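Local structure of PLP-Dependent L-Arginine Hydroxylase MppP (Streptomyces wadayamensis, 6C9B) at residues Asp27-Gln32 and Thr225-Ala230. The protein is a pyridoxal-phosphate-dependent oxidase that acts on L-arginine, here holding its product 4-hydroxy-2-ketoarginine in the active site of a dimer. Residues are numbered along the deposited sequence; the frame is centred on the assembly and turned at random.
Sequences DGHARQ and TLDLKA. With EGV ((4S)-5-carbamimidamido-4-hydroxy-2-oxopentanoic acid), chain F.
The imidazole of H29 bridges D227 and the bound product. On one edge ND1 donates to OD1 of D227 (2.8 Å, N-H...O 151°); ring and carboxylate are turned roughly 43° apart, OD2 being less surely placed. CG of H29 lies beside its own backbone N, opposite the carbonyl carbon (chi1 -63°), which turns the ring toward D227. NE2 donates to the ligand hydroxyl O08 (2.7 Å), so two bonds fix the ring's rotation. The backbone N of G28 gives a hydrogen bond to ligand O12 (2.8 Å). D27, G28 and H29 thus line the product pocket, with D227 a second-shell residue positioning H29.

OD1 of D27 accepts from the backbone N of H29 in an Asx turn and forms a salt bridge with NE of R31 (3.0 Å). NH2 of R31 lies 4.3 Å from D227 OD1, well out of the guanidinium plane, so only charge attracts; waters join NH2 to OD2 and NH1 to OD1, each with one weak leg. K229 NZ hydrogen-bonds the phosphate of the pyridoxal-phosphate-modified lysine at position 221. The contact joins the loop between strand 23-24 and helix 36-43 to the connection between strands 212-218 and 231-235, beside L252 of the second subunit.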
loop_
_atom_site.group_PDB
_atom_site.type_symbol
_atom_site.label_atom_id
_atom_site.label_comp_id
_atom_site.label_asym_id
_atom_site.label_seq_id
_atom_site.Cartn_x
_atom_site.Cartn_y
_atom_site.Cartn_z
ATOM N N ASP B 27 2.887 -18.767 -0.524
ATOM C CA ASP B 27 1.971 -17.646 -0.363
ATOM C C ASP B 27 0.656 -17.938 -1.081
ATOM O O ASP B 27 0.582 -18.732 -2.025
ATOM C CB ASP B 27 2.567 -16.342 -0.883
ATOM C CG ASP B 27 2.773 -16.374 -2.360
ATOM O OD1 ASP B 27 1.759 -16.384 -3.097
ATOM O OD2 ASP B 27 3.951 -16.378 -2.768
ATOM N N GLY B 28 -0.390 -17.285 -0.615
ATOM C CA GLY B 28 -1.702 -17.629 -1.105
ATOM C C GLY B 28 -2.142 -16.903 -2.343
ATOM O O GLY B 28 -3.250 -17.161 -2.824
ATOM N N HIS B 29 -1.298 -16.028 -2.893
ATOM C CA HIS B 29 -1.663 -15.267 -4.073
ATOM C C HIS B 29 -1.932 -16.200 -5.250
ATOM O O HIS B 29 -1.464 -17.344 -5.297
ATOM C CB HIS B 29 -0.550 -14.297 -4.453
ATOM C CG HIS B 29 -0.285 -13.263 -3.402
ATOM N ND1 HIS B 29 0.369 -12.081 -3.669
ATOM C CD2 HIS B 29 -0.579 -13.240 -2.078
ATOM C CE1 HIS B 29 0.462 -11.369 -2.558
ATOM N NE2 HIS B 29 -0.111 -12.046 -1.580
ATOM N N ALA B 30 -2.710 -15.705 -6.206
ATOM C CA ALA B 30 -3.041 -16.506 -7.381
ATOM C C ALA B 30 -1.928 -16.404 -8.415
ATOM O O ALA B 30 -1.626 -15.308 -8.913
ATOM C CB ALA B 30 -4.379 -16.061 -7.964
ATOM N N ARG B 31 -1.338 -17.554 -8.749
ATOM C CA ARG B 31 -0.234 -17.611 -9.692
ATOM C C ARG B 31 -0.462 -18.640 -10.805
ATOM O O ARG B 31 0.475 -18.934 -11.559
ATOM C CB ARG B 31 1.074 -17.877 -8.920
ATOM C CG ARG B 31 1.324 -16.844 -7.761
ATOM C CD ARG B 31 2.647 -17.038 -7.016
ATOM N NE ARG B 31 2.752 -16.119 -5.869
ATOM C CZ ARG B 31 3.115 -14.840 -5.965
ATOM N NH1 ARG B 31 3.405 -14.307 -7.148
ATOM N NH2 ARG B 31 3.187 -14.089 -4.877
ATOM N N GLN B 32 -1.676 -19.176 -10.949
ATOM C CA GLN B 32 -1.960 -20.058 -12.074
ATOM C C GLN B 32 -2.027 -19.254 -13.373
ATOM O O GLN B 32 -2.041 -18.020 -13.380
ATOM C CB GLN B 32 -3.267 -20.817 -11.854
ATOM C CG GLN B 32 -4.507 -19.917 -11.823
ATOM C CD GLN B 32 -4.890 -19.431 -10.431
ATOM O OE1 GLN B 32 -4.040 -19.146 -9.566
ATOM N NE2 GLN B 32 -6.193 -19.327 -10.205
ATOM N N THR B 225 -3.651 -11.754 -11.136
ATOM C CA THR B 225 -3.469 -10.405 -11.649
ATOM C C THR B 225 -2.131 -9.787 -11.238
ATOM O O THR B 225 -1.990 -8.557 -11.246
ATOM C CB THR B 225 -4.591 -9.503 -11.172
ATOM O OG1 THR B 225 -4.574 -9.478 -9.740
ATOM C CG2 THR B 225 -5.958 -9.994 -11.642
ATOM N N LEU B 226 -1.129 -10.615 -10.953
ATOM C CA LEU B 226 0.222 -10.129 -10.641
ATOM C C LEU B 226 0.156 -9.152 -9.486
ATOM O O LEU B 226 0.859 -8.143 -9.468
ATOM C CB LEU B 226 0.898 -9.468 -11.846
ATOM C CG LEU B 226 0.995 -10.337 -13.107
ATOM C CD1 LEU B 226 1.532 -9.518 -14.237
ATOM C CD2 LEU B 226 1.878 -11.536 -12.847
ATOM N N ASP B 227 -0.705 -9.459 -8.522
ATOM C CA ASP B 227 -0.850 -8.653 -7.314
ATOM C C ASP B 227 -1.403 -7.259 -7.591
ATOM O O ASP B 227 -1.233 -6.353 -6.767
ATOM C CB ASP B 227 0.492 -8.526 -6.580
ATOM C CG ASP B 227 0.807 -9.727 -5.713
ATOM O OD1 ASP B 227 0.559 -10.873 -6.154
ATOM O OD2 ASP B 227 1.330 -9.519 -4.595
ATOM N N LEU B 228 -2.028 -7.047 -8.749
ATOM C CA LEU B 228 -2.761 -5.826 -9.032
ATOM C C LEU B 228 -4.155 -6.011 -8.455
ATOM O O LEU B 228 -4.884 -6.915 -8.862
ATOM C CB LEU B 228 -2.810 -5.566 -10.533
ATOM C CG LEU B 228 -1.414 -5.356 -11.135
ATOM C CD1 LEU B 228 -1.519 -5.463 -12.640
ATOM C CD2 LEU B 228 -0.799 -4.026 -10.740
ATOM N N LYS B 229 -4.517 -5.182 -7.489
ATOM C CA LYS B 229 -5.633 -5.515 -6.623
ATOM C C LYS B 229 -6.062 -4.272 -5.860
ATOM O O LYS B 229 -5.405 -3.229 -5.903
ATOM C CB LYS B 229 -5.225 -6.603 -5.638
ATOM C CG LYS B 229 -4.138 -6.128 -4.655
ATOM C CD LYS B 229 -3.306 -7.226 -4.066
ATOM C CE LYS B 229 -2.145 -6.617 -3.274
ATOM N NZ LYS B 229 -1.407 -7.697 -2.572
ATOM N N ALA B 230 -7.153 -4.418 -5.121
ATOM C CA ALA B 230 -7.524 -3.413 -4.136
ATOM C C ALA B 230 -8.119 -4.098 -2.927
ATOM O O ALA B 230 -8.824 -5.111 -3.040
ATOM C CB ALA B 230 -8.527 -2.386 -4.683
HETATM C C10 EGV F . -1.443 -15.706 2.414
HETATM C C02 EGV F . 0.960 -11.273 2.141
HETATM C C03 EGV F . 1.075 -9.677 4.059
HETATM C C06 EGV F . -0.388 -11.964 2.198
HETATM C C07 EGV F . -0.131 -13.437 2.584
HETATM C C09 EGV F . -1.429 -14.246 2.842
HETATM N N01 EGV F . 1.468 -10.911 3.457
HETATM N N04 EGV F . 1.579 -9.323 5.335
HETATM N N05 EGV F . 0.219 -8.887 3.447
HETATM O O08 EGV F . -0.993 -11.906 0.971
HETATM O O11 EGV F . -2.513 -16.280 2.470
HETATM O O12 EGV F . -0.414 -16.289 2.018
HETATM O O13 EGV F . -2.422 -13.757 3.370
HETATM O O HOH W 1 -0.494 -13.680 -10.889
HETATM O O HOH W 2 -1.797 -12.331 -8.119
HETATM O O HOH W 3 3.769 -11.008 -5.360
HETATM O O HOH W 4 2.335 -11.390 -8.462
#